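Local coordinates for putative protein (Neisseria meningitidis, PDB 2O3G) that is of uncertain function, this piece being the C-terminal transporter-associated domain of a CBS-domain membrane protein that may bind flavin adenine dinucleotide, at residues E77-Q81 with R82-V86. Numbering follows the deposited sequence.
With EDO (1,2-ethanediol), chain B.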
ATOM      1  N   GLU A  77       0.826  -1.996  11.260  1.00 65.19           N
ATOM      2  CA  GLU A  77       0.302  -1.141  12.294  1.00 67.56           C
ATOM      3  C   GLU A  77      -0.842  -0.188  11.796  1.00 68.34           C
ATOM      4  O   GLU A  77      -0.699   0.555  10.816  1.00 68.56           O
ATOM      5  CB  GLU A  77       1.481  -0.386  12.846  1.00 68.31           C
ATOM      6  CG  GLU A  77       1.350   0.114  14.209  1.00 72.61           C
ATOM      7  CD  GLU A  77       2.327   1.230  14.378  1.00 80.08           C
ATOM      8  OE1 GLU A  77       3.369   1.188  13.665  1.00 82.72           O
ATOM      9  OE2 GLU A  77       2.060   2.160  15.183  1.00 83.85           O
ATOM     10  N   LYS A  78      -1.988  -0.251  12.478  1.00 69.63           N
ATOM     11  CA  LYS A  78      -2.999   0.808  12.450  1.00 69.36           C
ATOM     12  C   LYS A  78      -2.797   1.690  13.671  1.00 70.14           C
ATOM     13  O   LYS A  78      -2.713   1.177  14.816  1.00 71.30           O
ATOM     14  CB  LYS A  78      -4.377   0.205  12.546  1.00 68.70           C
ATOM     15  CG  LYS A  78      -4.690  -0.763  11.474  1.00 68.02           C
ATOM     16  CD  LYS A  78      -5.722  -0.188  10.576  1.00 67.95           C
ATOM     17  CE  LYS A  78      -6.993   0.016  11.342  1.00 64.82           C
ATOM     18  NZ  LYS A  78      -8.073  -0.430  10.476  1.00 65.92           N
ATOM     19  N   GLU A  79      -2.687   3.000  13.435  1.00 70.66           N
ATOM     20  CA  GLU A  79      -2.921   4.030  14.468  1.00 70.64           C
ATOM     21  C   GLU A  79      -4.354   4.547  14.348  1.00 69.87           C
ATOM     22  O   GLU A  79      -4.674   5.435  13.531  1.00 69.40           O
ATOM     23  CB  GLU A  79      -1.957   5.199  14.349  1.00 71.16           C
ATOM     24  CG  GLU A  79      -2.212   6.264  15.414  1.00 75.84           C
ATOM     25  CD  GLU A  79      -1.573   5.926  16.790  1.00 82.94           C
ATOM     26  OE1 GLU A  79      -1.488   6.891  17.618  1.00 83.61           O
ATOM     27  OE2 GLU A  79      -1.143   4.728  17.021  1.00 82.53           O
ATOM     28  N   GLY A  80      -5.217   3.969  15.163  1.00 68.49           N
ATOM     29  CA  GLY A  80      -6.572   4.392  15.145  1.00 67.85           C
ATOM     30  C   GLY A  80      -7.196   3.878  13.884  1.00 67.35           C
ATOM     31  O   GLY A  80      -7.376   2.661  13.667  1.00 69.13           O
ATOM     32  N   GLN A  81      -7.584   4.788  13.030  1.00 66.06           N
ATOM     33  CA  GLN A  81      -8.281   4.301  11.861  1.00 63.97           C
ATOM     34  C   GLN A  81      -7.371   4.550  10.666  1.00 62.74           C
ATOM     35  O   GLN A  81      -7.741   4.254   9.570  1.00 62.59           O
ATOM     36  CB  GLN A  81      -9.671   4.943  11.753  1.00 63.26           C
ATOM     37  CG  GLN A  81     -10.652   4.167  10.928  1.00 61.61           C
ATOM     38  CD  GLN A  81     -11.331   3.053  11.641  1.00 63.44           C
ATOM     39  OE1 GLN A  81     -11.641   2.007  11.034  1.00 63.15           O
ATOM     40  NE2 GLN A  81     -11.595   3.248  12.940  1.00 63.29           N
ATOM     41  N   ARG A  82      -6.175   5.069  10.919  1.00 61.07           N
ATOM     42  CA  ARG A  82      -5.206   5.347   9.909  1.00 61.26           C
ATOM     43  C   ARG A  82      -4.364   4.089   9.783  1.00 60.24           C
ATOM     44  O   ARG A  82      -4.084   3.428  10.794  1.00 60.75           O
ATOM     45  CB  ARG A  82      -4.299   6.506  10.344  1.00 60.25           C
ATOM     46  CG  ARG A  82      -3.312   6.969   9.269  1.00 62.64           C
ATOM     47  CD  ARG A  82      -2.489   8.209   9.656  1.00 65.49           C
ATOM     48  NE  ARG A  82      -1.908   8.073  11.006  1.00 79.77           N
ATOM     49  CZ  ARG A  82      -2.374   8.655  12.135  1.00 85.36           C
ATOM     50  NH1 ARG A  82      -1.739   8.457  13.298  1.00 87.03           N
ATOM     51  NH2 ARG A  82      -3.455   9.458  12.126  1.00 87.30           N
ATOM     52  N   ILE A  83      -3.956   3.770   8.545  1.00 58.35           N
ATOM     53  CA  ILE A  83      -3.000   2.701   8.274  1.00 54.90           C
ATOM     54  C   ILE A  83      -1.674   3.342   8.490  1.00 54.25           C
ATOM     55  O   ILE A  83      -1.234   4.211   7.746  1.00 53.39           O
ATOM     56  CB  ILE A  83      -3.094   2.234   6.842  1.00 54.55           C
ATOM     57  CG1 ILE A  83      -4.417   1.524   6.600  1.00 54.47           C
ATOM     58  CG2 ILE A  83      -2.096   1.199   6.576  1.00 55.15           C
ATOM     59  CD1 ILE A  83      -4.875   1.635   5.141  1.00 56.22           C
ATOM     60  N   GLU A  84      -1.010   2.913   9.547  1.00 54.57           N
ATOM     61  CA  GLU A  84       0.206   3.579   9.953  1.00 55.40           C
ATOM     62  C   GLU A  84       1.465   3.058   9.204  1.00 53.66           C
ATOM     63  O   GLU A  84       2.303   3.871   8.701  1.00 51.42           O
ATOM     64  CB  GLU A  84       0.323   3.477  11.502  1.00 57.55           C
ATOM     65  CG  GLU A  84       1.501   4.286  12.125  1.00 65.56           C
ATOM     66  CD  GLU A  84       1.157   5.758  12.308  1.00 77.26           C
ATOM     67  OE1 GLU A  84       1.509   6.361  13.383  1.00 84.17           O
ATOM     68  OE2 GLU A  84       0.496   6.305  11.388  1.00 78.76           O
ATOM     69  N   ARG A  85       1.589   1.712   9.161  1.00 53.11           N
ATOM     70  CA  ARG A  85       2.757   0.993   8.554  1.00 53.13           C
ATOM     71  C   ARG A  85       2.318  -0.135   7.687  1.00 50.86           C
ATOM     72  O   ARG A  85       1.461  -0.983   8.105  1.00 49.53           O
ATOM     73  CB  ARG A  85       3.641   0.315   9.617  1.00 53.77           C
ATOM     74  CG  ARG A  85       4.504   1.218  10.320  1.00 58.71           C
ATOM     75  CD  ARG A  85       5.947   1.002  10.043  1.00 66.57           C
ATOM     76  NE  ARG A  85       6.449   2.362   9.936  1.00 73.45           N
ATOM     77  CZ  ARG A  85       7.540   2.725   9.281  1.00 74.03           C
ATOM     78  NH1 ARG A  85       7.852   4.017   9.253  1.00 76.29           N
ATOM     79  NH2 ARG A  85       8.311   1.818   8.678  1.00 72.30           N
ATOM     80  N   VAL A  86       2.940  -0.188   6.513  1.00 49.22           N
ATOM     81  CA  VAL A  86       2.708  -1.356   5.681  1.00 49.64           C
ATOM     82  C   VAL A  86       4.007  -2.068   5.294  1.00 49.26           C
ATOM     83  O   VAL A  86       5.096  -1.442   5.162  1.00 47.96           O
ATOM     84  CB  VAL A  86       1.663  -1.077   4.533  1.00 50.31           C
ATOM     85  CG1 VAL A  86       1.430   0.367   4.393  1.00 48.45           C
ATOM     86  CG2 VAL A  86       2.097  -1.665   3.216  1.00 50.09           C
TER
HETATM   87  C1  EDO B 101      -8.665   8.882  12.084  1.00 56.77           C
HETATM   88  O1  EDO B 101      -8.719   7.564  12.646  1.00 57.82           O
HETATM   89  C2  EDO B 101      -7.545   8.828  10.996  1.00 54.78           C
HETATM   90  O2  EDO B 101      -6.395   9.704  11.269  1.00 49.22           O
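Glu77 and Arg85 form an antiparallel hydrogen-bonded pair, and Glu79 and Arg82 form another, closing the type II' turn whose middle residues are Gly80 (phi 73°) and Gln81. Between the two pairs the register slips by one residue: Glu77 O accepts from both Arg85 N, 3.1 Å away, and Glu84 N, at 2.7 Å. Glu84 and Arg85 thus both face Glu77 in a classic beta bulge. Across the non-hydrogen-bonded pair Lys78-Ile83, Lys78 CA-H points to Arg82 O. The two segments are the end of strand 71-79 and the start of strand 82-90, the hairpin that forms the two middle strands of the antiparallel sheet. Because of the bulge, Glu84 joins Glu77, Glu79, Arg82 and Arg85 on one face and stands between Glu77, Glu79 and Arg82. Arg82 NE reaches the syn side of Glu84 OE2 at 3.0 Å in a nearly straight salt bridge (176°) lying in the guanidinium plane. A bend at chi3 (48°) brings the guanidinium over Glu79, whose O lies over the centre of one face, and NH1 packs against Glu79 CB and CG. Glu77 runs beside Glu84, their carboxylates almost perpendicular, while its OE1 lies 3.5 Å from Arg85 CG. Arg85 NH2 is instead hydrogen-bonded to Thr20 OG1 on strand 20-22. On the other face, Ile83 packs against Ala49 of helix 48-56, and Lys78 NZ is hydrogen-bonded to Pro60 O. An ethanediol molecule, probably from the crystallisation liquor, accepts a weak hydrogen bond from Gln81 N.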